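Local coordinates for cathepsin L Propeptide (Toxoplasma gondii, PDB 3F75), which is the propeptide of a papain-family cysteine protease, an I29 inhibitor domain that in such zymogens folds as a small helical unit against the enzyme, at residues D23-F28 / A47-N52; K34-A37 / E41-R44; H57-N60 / S65-L68; G74-D79 / R83-F88. One frame throughout, in Å; residues are numbered along the deposited sequence.

Helix 39-60 runs through three of the four contacts: it crosses helix 18-32 in contact 1, packs against the preceding loop in contact 2 and meets strand 66-68 in contact 3. Contacts 1 and 2 share one apolar patch, with Phe25 CZ 3.7 Å from Tyr36 CE2. Contact 4 joins this core by two probable hydrogen bonds from Asn52 ND2, to Gly74 O and Leu76 O, and by Tyr36 OH, 2.6 Å from Asp75 OD2. A bound 1,2-ethanediol bridges Lys34 and Asp75 between contacts 2 and 4. Contact 3 touches none of the others; its centre lies about 27 Å from that of contact 2. Contacts 3 and 4 both reach the partner chain.

Contact 1 of 4, residues D23-F28 / A47-N52; sequences DAFSSF and AIFKNN
Phe49 of helix 39-60 points its ring at helix 18-32 and meets Ala24, Phe25 and Phe28 where the two long helices of the I29 propeptide domain cross. The short axes pass 10.5 Å apart with their directions at 106°, so the Phe49 side chain reaches the other helix at one place rather than along its length.

Phe25, Phe28 and Phe49 form an aromatic cluster. Phe25 lays CD1 over one face of the Phe49 ring, 3.6 Å from Phe49 CG, with the ring planes inclined at 50°. Phe28 lies against the CD1-CE1 side of the ring: Phe49 CD1 sits above a face of Phe28, displaced toward its rim, and the centroids are 4.9 Å apart. With CG of Phe49 anti to the backbone N (chi1 172°), its ring reaches straight across to the opposite helix.

Ala24 CB and the backbone of Ala24 and Phe25 complete the packing. Ala24 CB lies in the plane of the Phe49 ring at its edge, while Phe49 CE2 reaches Phe25 N and CA. Met70 also touches Phe49, and Tyr36 packs on both Phe25 and Phe28. At the far end of the ring, Phe49 CZ comes 3.6 Å from Ala24 O, a carbonyl already bonded to Phe28 N within its helix.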
loop_
_atom_site.group_PDB
_atom_site.type_symbol
_atom_site.label_atom_id
_atom_site.label_comp_id
_atom_site.label_asym_id
_atom_site.label_seq_id
_atom_site.Cartn_x
_atom_site.Cartn_y
_atom_site.Cartn_z
ATOM N N ASP B 23 2.278 -25.065 -18.848
ATOM C CA ASP B 23 0.946 -24.526 -19.126
ATOM C C ASP B 23 0.626 -23.353 -18.207
ATOM O O ASP B 23 0.052 -22.344 -18.633
ATOM C CB ASP B 23 -0.137 -25.585 -18.929
ATOM C CG ASP B 23 -0.106 -26.676 -19.981
ATOM O OD1 ASP B 23 0.471 -26.464 -21.061
ATOM O OD2 ASP B 23 -0.689 -27.749 -19.723
ATOM N N ALA B 24 0.955 -23.505 -16.936
ATOM C CA ALA B 24 0.667 -22.461 -15.968
ATOM C C ALA B 24 1.421 -21.171 -16.327
ATOM O O ALA B 24 0.894 -20.073 -16.171
ATOM C CB ALA B 24 1.028 -22.940 -14.547
ATOM N N PHE B 25 2.646 -21.294 -16.822
ATOM C CA PHE B 25 3.445 -20.104 -17.144
ATOM C C PHE B 25 2.897 -19.410 -18.398
ATOM O O PHE B 25 2.877 -18.195 -18.467
ATOM C CB PHE B 25 4.913 -20.483 -17.313
ATOM C CG PHE B 25 5.853 -19.303 -17.470
ATOM C CD1 PHE B 25 5.932 -18.308 -16.503
ATOM C CD2 PHE B 25 6.715 -19.242 -18.558
ATOM C CE1 PHE B 25 6.840 -17.260 -16.631
ATOM C CE2 PHE B 25 7.627 -18.194 -18.695
ATOM C CZ PHE B 25 7.682 -17.202 -17.736
ATOM N N SER B 26 2.432 -20.182 -19.372
ATOM C CA SER B 26 1.825 -19.596 -20.579
ATOM C C SER B 26 0.563 -18.823 -20.259
ATOM O O SER B 26 0.379 -17.734 -20.763
ATOM C CB SER B 26 1.513 -20.667 -21.624
ATOM O OG SER B 26 2.704 -21.327 -21.992
ATOM N N SER B 27 -0.283 -19.384 -19.395
ATOM C CA SER B 27 -1.461 -18.688 -18.913
ATOM C C SER B 27 -1.094 -17.381 -18.159
ATOM O O SER B 27 -1.782 -16.367 -18.289
ATOM C CB SER B 27 -2.276 -19.610 -18.007
ATOM O OG SER B 27 -3.475 -18.985 -17.616
ATOM N N PHE B 28 -0.045 -17.440 -17.337
ATOM C CA PHE B 28 0.485 -16.283 -16.620
ATOM C C PHE B 28 0.936 -15.221 -17.634
ATOM O O PHE B 28 0.608 -14.046 -17.486
ATOM C CB PHE B 28 1.661 -16.719 -15.716
ATOM C CG PHE B 28 2.430 -15.579 -15.096
ATOM C CD1 PHE B 28 1.954 -14.929 -13.973
ATOM C CD2 PHE B 28 3.651 -15.183 -15.620
ATOM C CE1 PHE B 28 2.671 -13.898 -13.376
ATOM C CE2 PHE B 28 4.373 -14.136 -15.044
ATOM C CZ PHE B 28 3.882 -13.489 -13.916
ATOM N N ALA B 47 11.661 -20.013 -13.939
ATOM C CA ALA B 47 12.135 -20.661 -12.719
ATOM C C ALA B 47 11.590 -19.957 -11.476
ATOM O O ALA B 47 11.134 -20.619 -10.541
ATOM C CB ALA B 47 13.665 -20.718 -12.681
ATOM N N ILE B 48 11.607 -18.624 -11.480
ATOM C CA ILE B 48 11.066 -17.836 -10.355
ATOM C C ILE B 48 9.565 -18.063 -10.213
ATOM O O ILE B 48 9.062 -18.283 -9.102
ATOM C CB ILE B 48 11.365 -16.333 -10.505
ATOM C CG1 ILE B 48 12.871 -16.106 -10.429
ATOM C CG2 ILE B 48 10.642 -15.500 -9.414
ATOM C CD1 ILE B 48 13.331 -14.682 -10.812
ATOM N N PHE B 49 8.865 -18.022 -11.345
ATOM C CA PHE B 49 7.431 -18.305 -11.398
ATOM C C PHE B 49 7.082 -19.673 -10.809
ATOM O O PHE B 49 6.180 -19.784 -9.972
ATOM C CB PHE B 49 6.903 -18.215 -12.839
ATOM C CG PHE B 49 5.472 -18.680 -12.983
ATOM C CD1 PHE B 49 4.420 -17.825 -12.711
ATOM C CD2 PHE B 49 5.183 -19.983 -13.391
ATOM C CE1 PHE B 49 3.109 -18.254 -12.829
ATOM C CE2 PHE B 49 3.887 -20.410 -13.514
ATOM C CZ PHE B 49 2.842 -19.551 -13.235
ATOM N N LYS B 50 7.796 -20.706 -11.238
ATOM C CA LYS B 50 7.574 -22.045 -10.711
ATOM C C LYS B 50 7.772 -22.082 -9.201
ATOM O O LYS B 50 6.947 -22.633 -8.476
ATOM C CB LYS B 50 8.518 -23.054 -11.359
ATOM C CG LYS B 50 8.179 -23.354 -12.795
ATOM C CD LYS B 50 8.848 -24.637 -13.258
ATOM C CE LYS B 50 10.345 -24.489 -13.459
ATOM N NZ LYS B 50 10.938 -25.811 -13.834
ATOM N N ASN B 51 8.859 -21.484 -8.731
ATOM C CA ASN B 51 9.127 -21.448 -7.301
ATOM C C ASN B 51 8.021 -20.754 -6.517
ATOM O O ASN B 51 7.585 -21.263 -5.467
ATOM C CB ASN B 51 10.470 -20.783 -7.011
ATOM C CG ASN B 51 11.656 -21.700 -7.319
ATOM O OD1 ASN B 51 11.513 -22.928 -7.405
ATOM N ND2 ASN B 51 12.829 -21.104 -7.488
ATOM N N ASN B 52 7.552 -19.621 -7.031
ATOM C CA ASN B 52 6.439 -18.896 -6.393
ATOM C C ASN B 52 5.123 -19.677 -6.432
ATOM O O ASN B 52 4.356 -19.685 -5.461
ATOM C CB ASN B 52 6.212 -17.540 -7.055
ATOM C CG ASN B 52 7.328 -16.557 -6.801
ATOM O OD1 ASN B 52 8.026 -16.629 -5.775
ATOM N ND2 ASN B 52 7.499 -15.606 -7.736
#

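Contact 2 of 4, residues K34-A37 / E41-R44; sequences KSYA and EKQR. With EDO (1,2-ethanediol), chain F.
Tyr36 packs its ring against the first turn of helix 39-60, where the loop that links the two long helices of the I29 domain folds back on the helix it leads into. Two neighbouring residues of that helix, Glu41 and Lys42, meet the ring through their methylenes.

The tyrosine holds CG beside its own backbone N (chi1 -53°), which carries the ring inward over the helix. Lys42 crosses the ring, its CG 3.8 Å from Tyr36 CD2, and the chain then runs on fully extended, taking the ammonium away. Glu41 behaves differently. Its CG, anti to the backbone N, lies 3.9 Å from Tyr36 CD1, and a bend at chi2 (66°) then swings the carboxylate aside to pair with Arg45. This side chain too crosses the tyrosine at about a right angle, and the ring and carboxylate planes stand 61° apart.

Beyond the helix, the hydroxyl of Tyr36 is hydrogen-bonded to Asp75, and its ring also touches Gln29 of helix 18-32. Lys34, bent at chi2 and extended thereafter, sends its ammonium to the carbonyl of His72 and to a bound 1,2-ethanediol, probably from the crystallisation liquor. That second bond runs 3.0 Å from Lys34 NZ to O1 of the diol.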
loop_
_atom_site.group_PDB
_atom_site.type_symbol
_atom_site.label_atom_id
_atom_site.label_comp_id
_atom_site.label_asym_id
_atom_site.label_seq_id
_atom_site.Cartn_x
_atom_site.Cartn_y
_atom_site.Cartn_z
ATOM N N LYS B 34 2.953 -10.660 -20.086
ATOM C CA LYS B 34 4.367 -10.712 -19.779
ATOM C C LYS B 34 5.114 -11.314 -20.959
ATOM O O LYS B 34 4.805 -12.426 -21.399
ATOM C CB LYS B 34 4.634 -11.570 -18.546
ATOM C CG LYS B 34 3.896 -11.127 -17.297
ATOM C CD LYS B 34 4.684 -10.140 -16.522
ATOM C CE LYS B 34 4.018 -9.799 -15.196
ATOM N NZ LYS B 34 4.872 -8.818 -14.473
ATOM N N SER B 35 6.096 -10.565 -21.447
ATOM C CA SER B 35 7.001 -11.016 -22.496
ATOM C C SER B 35 8.434 -10.760 -22.065
ATOM O O SER B 35 8.687 -9.964 -21.157
ATOM C CB SER B 35 6.705 -10.277 -23.811
ATOM O OG SER B 35 6.905 -8.877 -23.672
ATOM N N TYR B 36 9.373 -11.438 -22.716
ATOM C CA TYR B 36 10.754 -11.372 -22.314
ATOM C C TYR B 36 11.674 -11.203 -23.509
ATOM O O TYR B 36 11.599 -11.969 -24.479
ATOM C CB TYR B 36 11.126 -12.619 -21.510
ATOM C CG TYR B 36 10.167 -12.838 -20.355
ATOM C CD1 TYR B 36 10.254 -12.071 -19.202
ATOM C CD2 TYR B 36 9.152 -13.784 -20.438
ATOM C CE1 TYR B 36 9.357 -12.252 -18.149
ATOM C CE2 TYR B 36 8.238 -13.970 -19.394
ATOM C CZ TYR B 36 8.345 -13.213 -18.255
ATOM O OH TYR B 36 7.451 -13.409 -17.222
ATOM N N ALA B 37 12.577 -10.231 -23.371
ATOM C CA ALA B 37 13.489 -9.798 -24.414
ATOM C C ALA B 37 14.635 -10.766 -24.753
ATOM O O ALA B 37 15.240 -10.649 -25.832
ATOM C CB ALA B 37 14.037 -8.399 -24.049
ATOM N N GLU B 41 16.429 -14.397 -19.929
ATOM C CA GLU B 41 15.444 -13.778 -19.026
ATOM C C GLU B 41 14.200 -14.676 -18.865
ATOM O O GLU B 41 13.734 -14.891 -17.739
ATOM C CB GLU B 41 15.073 -12.379 -19.546
ATOM C CG GLU B 41 14.072 -11.540 -18.715
ATOM C CD GLU B 41 14.585 -11.110 -17.353
ATOM O OE1 GLU B 41 15.723 -11.463 -16.976
ATOM O OE2 GLU B 41 13.838 -10.397 -16.650
ATOM N N LYS B 42 13.672 -15.207 -19.972
ATOM C CA LYS B 42 12.461 -16.058 -19.900
ATOM C C LYS B 42 12.684 -17.290 -19.029
ATOM O O LYS B 42 11.841 -17.628 -18.194
ATOM C CB LYS B 42 11.994 -16.484 -21.280
ATOM C CG LYS B 42 10.644 -17.203 -21.283
ATOM C CD LYS B 42 10.262 -17.562 -22.687
ATOM C CE LYS B 42 8.916 -18.228 -22.768
ATOM N NZ LYS B 42 8.364 -18.060 -24.136
ATOM N N GLN B 43 13.812 -17.966 -19.225
ATOM C CA GLN B 43 14.141 -19.135 -18.406
ATOM C C GLN B 43 14.309 -18.760 -16.922
ATOM O O GLN B 43 13.839 -19.496 -16.070
ATOM C CB GLN B 43 15.358 -19.916 -18.952
ATOM C CG GLN B 43 16.665 -19.169 -18.969
ATOM C CD GLN B 43 17.793 -19.839 -19.815
ATOM O OE1 GLN B 43 17.557 -20.415 -20.883
ATOM N NE2 GLN B 43 19.024 -19.715 -19.338
ATOM N N ARG B 44 14.935 -17.615 -16.623
ATOM C CA ARG B 44 15.017 -17.118 -15.240
ATOM C C ARG B 44 13.626 -16.838 -14.649
ATOM O O ARG B 44 13.341 -17.207 -13.523
ATOM C CB ARG B 44 15.867 -15.842 -15.156
ATOM C CG ARG B 44 15.845 -15.164 -13.752
ATOM C CD ARG B 44 16.480 -13.737 -13.709
ATOM N NE ARG B 44 16.358 -13.120 -12.378
ATOM C CZ ARG B 44 17.045 -13.506 -11.295
ATOM N NH1 ARG B 44 16.857 -12.898 -10.131
ATOM N NH2 ARG B 44 17.927 -14.505 -11.360
HETATM C C1 EDO F . 8.286 -7.161 -15.769
HETATM O O1 EDO F . 6.848 -7.129 -15.874
HETATM C C2 EDO F . 8.769 -8.526 -15.279
HETATM O O2 EDO F . 8.040 -9.548 -15.965
#

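Contact 3 of 4, residues H57-N60 / S65-L68; sequences HTHN and SYSL
Asn60 presents its side-chain amide to the backbone of Leu68 and pairs with it twice. Leu68 N donates to Asn60 OD1 at 2.9 Å, reaching a lone pair in the carbonyl plane along a nearly straight bond (172°). In return Asn60 ND2 donates to Leu68 O, also over 2.9 Å; the acceptor lies within the amide plane of the asparagine, whereas the donor is tilted from the plane of the Leu68 carbonyl. The two bonds fix the rotation of the amide about CB-CG and are consistent with its assigned oxygen and nitrogen. Asn60 OD1 additionally rests near Ser67 CA.

The His59 ring is turned so that its face meets Leu68 and its edge meets Tyr66. Leu68 CD1 stands over the imidazole, 3.8 Å from the centroid, a CH-pi contact displaced toward the rim. Tyr66 holds CG between its backbone N and carbonyl carbon (chi1 60°), which brings the end of the side chain nearer the helix. Its OH comes in near the imidazole plane, 3.0 Å from His59 CE1, and the two rings are inclined at 46°.

Here the last part of helix 39-60 meets the short strand 66-68 of the I29 domain, whose Tyr66, Ser67 and Leu68 join an antiparallel strand of the neighbouring protein chain and so extend a sheet across the interface. Tyr64 stacks on His59, and Tyr55 meets it obliquely.

One water lies at the imidazole edge, 2.7 Å from His59 ND1. It gives Asn60 OD1 a second hydrogen bond and also donates to Tyr66 O, 3.0 Å away.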
loop_
_atom_site.group_PDB
_atom_site.type_symbol
_atom_site.label_atom_id
_atom_site.label_comp_id
_atom_site.label_asym_id
_atom_site.label_seq_id
_atom_site.Cartn_x
_atom_site.Cartn_y
_atom_site.Cartn_z
ATOM N N HIS B 57 0.822 -22.671 -3.677
ATOM C CA HIS B 57 0.088 -23.909 -3.555
ATOM C C HIS B 57 0.329 -24.599 -2.216
ATOM O O HIS B 57 -0.614 -25.034 -1.561
ATOM C CB HIS B 57 0.471 -24.854 -4.680
ATOM C CG HIS B 57 -0.159 -26.206 -4.563
ATOM N ND1 HIS B 57 -1.514 -26.405 -4.711
ATOM C CD2 HIS B 57 0.377 -27.425 -4.328
ATOM C CE1 HIS B 57 -1.788 -27.690 -4.572
ATOM N NE2 HIS B 57 -0.657 -28.331 -4.335
ATOM N N THR B 58 1.591 -24.730 -1.825
ATOM C CA THR B 58 1.931 -25.342 -0.537
ATOM C C THR B 58 1.353 -24.574 0.638
ATOM O O THR B 58 0.782 -25.169 1.555
ATOM C CB THR B 58 3.439 -25.427 -0.354
ATOM O OG1 THR B 58 3.967 -26.239 -1.395
ATOM C CG2 THR B 58 3.790 -26.051 0.998
ATOM N N HIS B 59 1.509 -23.253 0.599
ATOM C CA HIS B 59 0.991 -22.378 1.658
ATOM C C HIS B 59 -0.515 -22.585 1.855
ATOM O O HIS B 59 -1.011 -22.726 2.980
ATOM C CB HIS B 59 1.270 -20.914 1.283
ATOM C CG HIS B 59 1.621 -20.038 2.442
ATOM N ND1 HIS B 59 0.675 -19.305 3.126
ATOM C CD2 HIS B 59 2.815 -19.754 3.021
ATOM C CE1 HIS B 59 1.268 -18.612 4.081
ATOM N NE2 HIS B 59 2.567 -18.859 4.037
ATOM N N ASN B 60 -1.246 -22.618 0.750
ATOM C CA ASN B 60 -2.682 -22.715 0.825
ATOM C C ASN B 60 -3.166 -24.076 1.333
ATOM O O ASN B 60 -4.339 -24.206 1.635
ATOM C CB ASN B 60 -3.329 -22.392 -0.537
ATOM C CG ASN B 60 -3.272 -20.919 -0.882
ATOM O OD1 ASN B 60 -3.148 -20.057 -0.002
ATOM N ND2 ASN B 60 -3.369 -20.612 -2.183
ATOM N N SER B 65 -4.816 -18.440 8.448
ATOM C CA SER B 65 -5.941 -17.502 8.506
ATOM C C SER B 65 -6.119 -16.754 7.195
ATOM O O SER B 65 -7.157 -16.162 6.967
ATOM C CB SER B 65 -5.731 -16.463 9.627
ATOM O OG SER B 65 -5.595 -17.099 10.886
ATOM N N TYR B 66 -5.108 -16.761 6.330
ATOM C CA TYR B 66 -5.191 -16.017 5.074
ATOM C C TYR B 66 -4.719 -16.910 3.948
ATOM O O TYR B 66 -3.960 -17.852 4.162
ATOM C CB TYR B 66 -4.331 -14.732 5.129
ATOM C CG TYR B 66 -2.886 -15.055 5.367
ATOM C CD1 TYR B 66 -2.006 -15.202 4.301
ATOM C CD2 TYR B 66 -2.415 -15.348 6.662
ATOM C CE1 TYR B 66 -0.678 -15.569 4.508
ATOM C CE2 TYR B 66 -1.066 -15.733 6.865
ATOM C CZ TYR B 66 -0.222 -15.839 5.773
ATOM O OH TYR B 66 1.095 -16.215 5.910
ATOM N N SER B 67 -5.170 -16.603 2.745
ATOM C CA SER B 67 -4.732 -17.326 1.568
ATOM C C SER B 67 -3.756 -16.489 0.718
ATOM O O SER B 67 -3.647 -15.271 0.887
ATOM C CB SER B 67 -5.948 -17.693 0.732
ATOM O OG SER B 67 -6.647 -16.530 0.312
ATOM N N LEU B 68 -3.070 -17.162 -0.195
ATOM C CA LEU B 68 -2.224 -16.520 -1.182
ATOM C C LEU B 68 -2.793 -16.796 -2.558
ATOM O O LEU B 68 -3.513 -17.782 -2.760
ATOM C CB LEU B 68 -0.803 -17.080 -1.126
ATOM C CG LEU B 68 -0.061 -16.993 0.205
ATOM C CD1 LEU B 68 1.363 -17.511 0.067
ATOM C CD2 LEU B 68 -0.074 -15.546 0.732
HETATM O O HOH W 1 -1.989 -19.511 2.583
#

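Contact 4 of 4, residues G74-D79 / R83-F88; sequences GDLSRD and RKYLGF. With EDO (1,2-ethanediol), chain F.
The short helix 78-84 of the propeptide, with the turn before it and the loop after it, brings Leu76 against Tyr85 and Asp79 against Arg83. Leu76 and Tyr85 approach from opposite directions. Leu76 CD1 lies over one face of the phenol ring, 3.8 Å from its centroid and 22° off the normal, a CH-pi contact shifted toward the rim; its nearest ring atom is Tyr85 CE2. The other methyl, CD2, is near the hydroxyl.

Within the helix, Arg83 N donates to Asp79 O over 3.0 Å, a somewhat bent bond (144°). In one of two modelled conformers the arginine chain turns at chi3 (-56°), apparently folding the guanidinium over the preceding turn: Asp79 O sits above one of its faces, and NH1 comes 3.6 Å from Asp79 CB.

At the start of the helix Ser77 is the N-cap. Just before it, O2 of a bound 1,2-ethanediol donates to Asp75 OD2 (2.5 Å), an oxygen that also bonds Tyr36. Arg78 makes salt bridges to acidic side chains of the neighbouring protein chain, while Gly87 and Phe88 form backbone hydrogen bonds with it.

Chemically, the methyl over the ring is a dispersion contact linking a residue before the helix to one after it. In this arginine conformer Asp79 OD2 and Arg83 NH1, 4.5 Å apart and beyond a salt bridge, probably attract weakly, while the Asp79 carboxylate pairs with Arg82.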
loop_
_atom_site.group_PDB
_atom_site.type_symbol
_atom_site.label_atom_id
_atom_site.label_comp_id
_atom_site.label_asym_id
_atom_site.label_seq_id
_atom_site.Cartn_x
_atom_site.Cartn_y
_atom_site.Cartn_z
ATOM N N GLY B 74 4.154 -12.427 -9.959
ATOM C CA GLY B 74 4.465 -13.873 -9.994
ATOM C C GLY B 74 5.838 -14.290 -10.502
ATOM O O GLY B 74 6.341 -15.353 -10.150
ATOM N N ASP B 75 6.446 -13.466 -11.340
ATOM C CA ASP B 75 7.768 -13.774 -11.903
ATOM C C ASP B 75 8.904 -12.965 -11.272
ATOM O O ASP B 75 9.993 -12.888 -11.846
ATOM C CB ASP B 75 7.751 -13.634 -13.444
ATOM C CG ASP B 75 7.466 -12.208 -13.928
ATOM O OD1 ASP B 75 6.937 -11.390 -13.153
ATOM O OD2 ASP B 75 7.768 -11.910 -15.111
ATOM N N LEU B 76 8.678 -12.435 -10.059
ATOM C CA LEU B 76 9.691 -11.682 -9.321
ATOM C C LEU B 76 10.103 -12.429 -8.053
ATOM O O LEU B 76 9.260 -13.038 -7.362
ATOM C CB LEU B 76 9.159 -10.314 -8.897
ATOM C CG LEU B 76 8.519 -9.456 -9.977
ATOM C CD1 LEU B 76 7.895 -8.219 -9.379
ATOM C CD2 LEU B 76 9.547 -9.081 -11.066
ATOM N N SER B 77 11.391 -12.361 -7.748
ATOM C CA SER B 77 11.926 -12.859 -6.489
ATOM C C SER B 77 11.711 -11.797 -5.434
ATOM O O SER B 77 11.398 -10.640 -5.761
ATOM C CB SER B 77 13.417 -13.110 -6.633
ATOM O OG SER B 77 14.107 -11.878 -6.839
ATOM N N ARG B 78 11.905 -12.169 -4.174
ATOM C CA ARG B 78 11.762 -11.220 -3.080
ATOM C C ARG B 78 12.661 -9.995 -3.266
ATOM O O ARG B 78 12.220 -8.864 -3.066
ATOM C CB ARG B 78 12.055 -11.884 -1.740
ATOM C CG ARG B 78 12.124 -10.895 -0.591
ATOM C CD ARG B 78 11.976 -11.568 0.753
ATOM N NE ARG B 78 12.190 -10.622 1.847
ATOM C CZ ARG B 78 12.228 -10.956 3.140
ATOM N NH1 ARG B 78 12.075 -12.226 3.521
ATOM N NH2 ARG B 78 12.446 -10.019 4.063
ATOM N N ASP B 79 13.909 -10.215 -3.655
ATOM C CA ASP B 79 14.852 -9.103 -3.838
ATOM C C ASP B 79 14.381 -8.122 -4.909
ATOM O O ASP B 79 14.453 -6.907 -4.723
ATOM C CB ASP B 79 16.236 -9.629 -4.217
ATOM C CG ASP B 79 17.043 -10.131 -3.022
ATOM O OD1 ASP B 79 16.755 -9.792 -1.848
ATOM O OD2 ASP B 79 18.024 -10.854 -3.272
ATOM N N ARG B 83 13.143 -4.245 -4.251
ATOM C CA ARG B 83 13.990 -3.196 -4.784
ATOM C C ARG B 83 13.184 -2.184 -5.601
ATOM O O ARG B 83 13.550 -1.017 -5.654
ATOM C CB ARG B 83 15.146 -3.778 -5.623
ATOM C CG ARG B 83 16.349 -4.281 -4.823
ATOM C CD ARG B 83 17.580 -4.460 -5.725
ATOM N NE ARG B 83 17.317 -5.352 -6.860
ATOM C CZ ARG B 83 17.643 -6.648 -6.926
ATOM N NH1 ARG B 83 18.266 -7.259 -5.924
ATOM N NH2 ARG B 83 17.343 -7.342 -8.011
ATOM N N LYS B 84 12.097 -2.608 -6.229
ATOM C CA LYS B 84 11.450 -1.743 -7.225
ATOM C C LYS B 84 9.959 -1.486 -7.047
ATOM O O LYS B 84 9.437 -0.550 -7.666
ATOM C CB LYS B 84 11.692 -2.319 -8.633
ATOM C CG LYS B 84 13.150 -2.255 -9.106
ATOM C CD LYS B 84 13.495 -0.984 -9.850
ATOM C CE LYS B 84 12.888 -0.936 -11.261
ATOM N NZ LYS B 84 11.598 -0.180 -11.314
ATOM N N TYR B 85 9.281 -2.286 -6.223
ATOM C CA TYR B 85 7.806 -2.276 -6.164
ATOM C C TYR B 85 7.246 -1.771 -4.835
ATOM O O TYR B 85 6.027 -1.826 -4.619
ATOM C CB TYR B 85 7.233 -3.670 -6.516
ATOM C CG TYR B 85 7.614 -4.115 -7.905
ATOM C CD1 TYR B 85 6.744 -3.933 -8.992
ATOM C CD2 TYR B 85 8.886 -4.627 -8.158
ATOM C CE1 TYR B 85 7.122 -4.302 -10.292
ATOM C CE2 TYR B 85 9.278 -4.987 -9.449
ATOM C CZ TYR B 85 8.392 -4.834 -10.505
ATOM O OH TYR B 85 8.804 -5.209 -11.767
ATOM N N LEU B 86 8.124 -1.248 -3.974
ATOM C CA LEU B 86 7.739 -0.791 -2.652
ATOM C C LEU B 86 7.989 0.719 -2.605
ATOM O O LEU B 86 7.249 1.452 -3.271
ATOM C CB LEU B 86 8.479 -1.610 -1.565
ATOM C CG LEU B 86 7.801 -2.931 -1.141
ATOM C CD1 LEU B 86 7.261 -3.680 -2.324
ATOM C CD2 LEU B 86 8.751 -3.832 -0.334
ATOM N N GLY B 87 8.996 1.201 -1.850
ATOM C CA GLY B 87 9.456 2.597 -1.982
ATOM C C GLY B 87 9.522 3.498 -0.753
ATOM O O GLY B 87 9.758 4.710 -0.869
ATOM N N PHE B 88 9.325 2.943 0.433
ATOM C CA PHE B 88 9.395 3.756 1.630
ATOM C C PHE B 88 10.829 3.740 2.102
ATOM O O PHE B 88 11.402 2.666 2.335
ATOM C CB PHE B 88 8.469 3.248 2.734
ATOM C CG PHE B 88 8.572 4.033 3.993
ATOM C CD1 PHE B 88 7.812 5.167 4.179
ATOM C CD2 PHE B 88 9.456 3.656 4.981
ATOM C CE1 PHE B 88 7.915 5.924 5.337
ATOM C CE2 PHE B 88 9.554 4.392 6.163
ATOM C CZ PHE B 88 8.785 5.528 6.340
HETATM C C1 EDO F . 8.286 -7.161 -15.769
HETATM O O1 EDO F . 6.848 -7.129 -15.874
HETATM C C2 EDO F . 8.769 -8.526 -15.279
HETATM O O2 EDO F . 8.040 -9.548 -15.965
#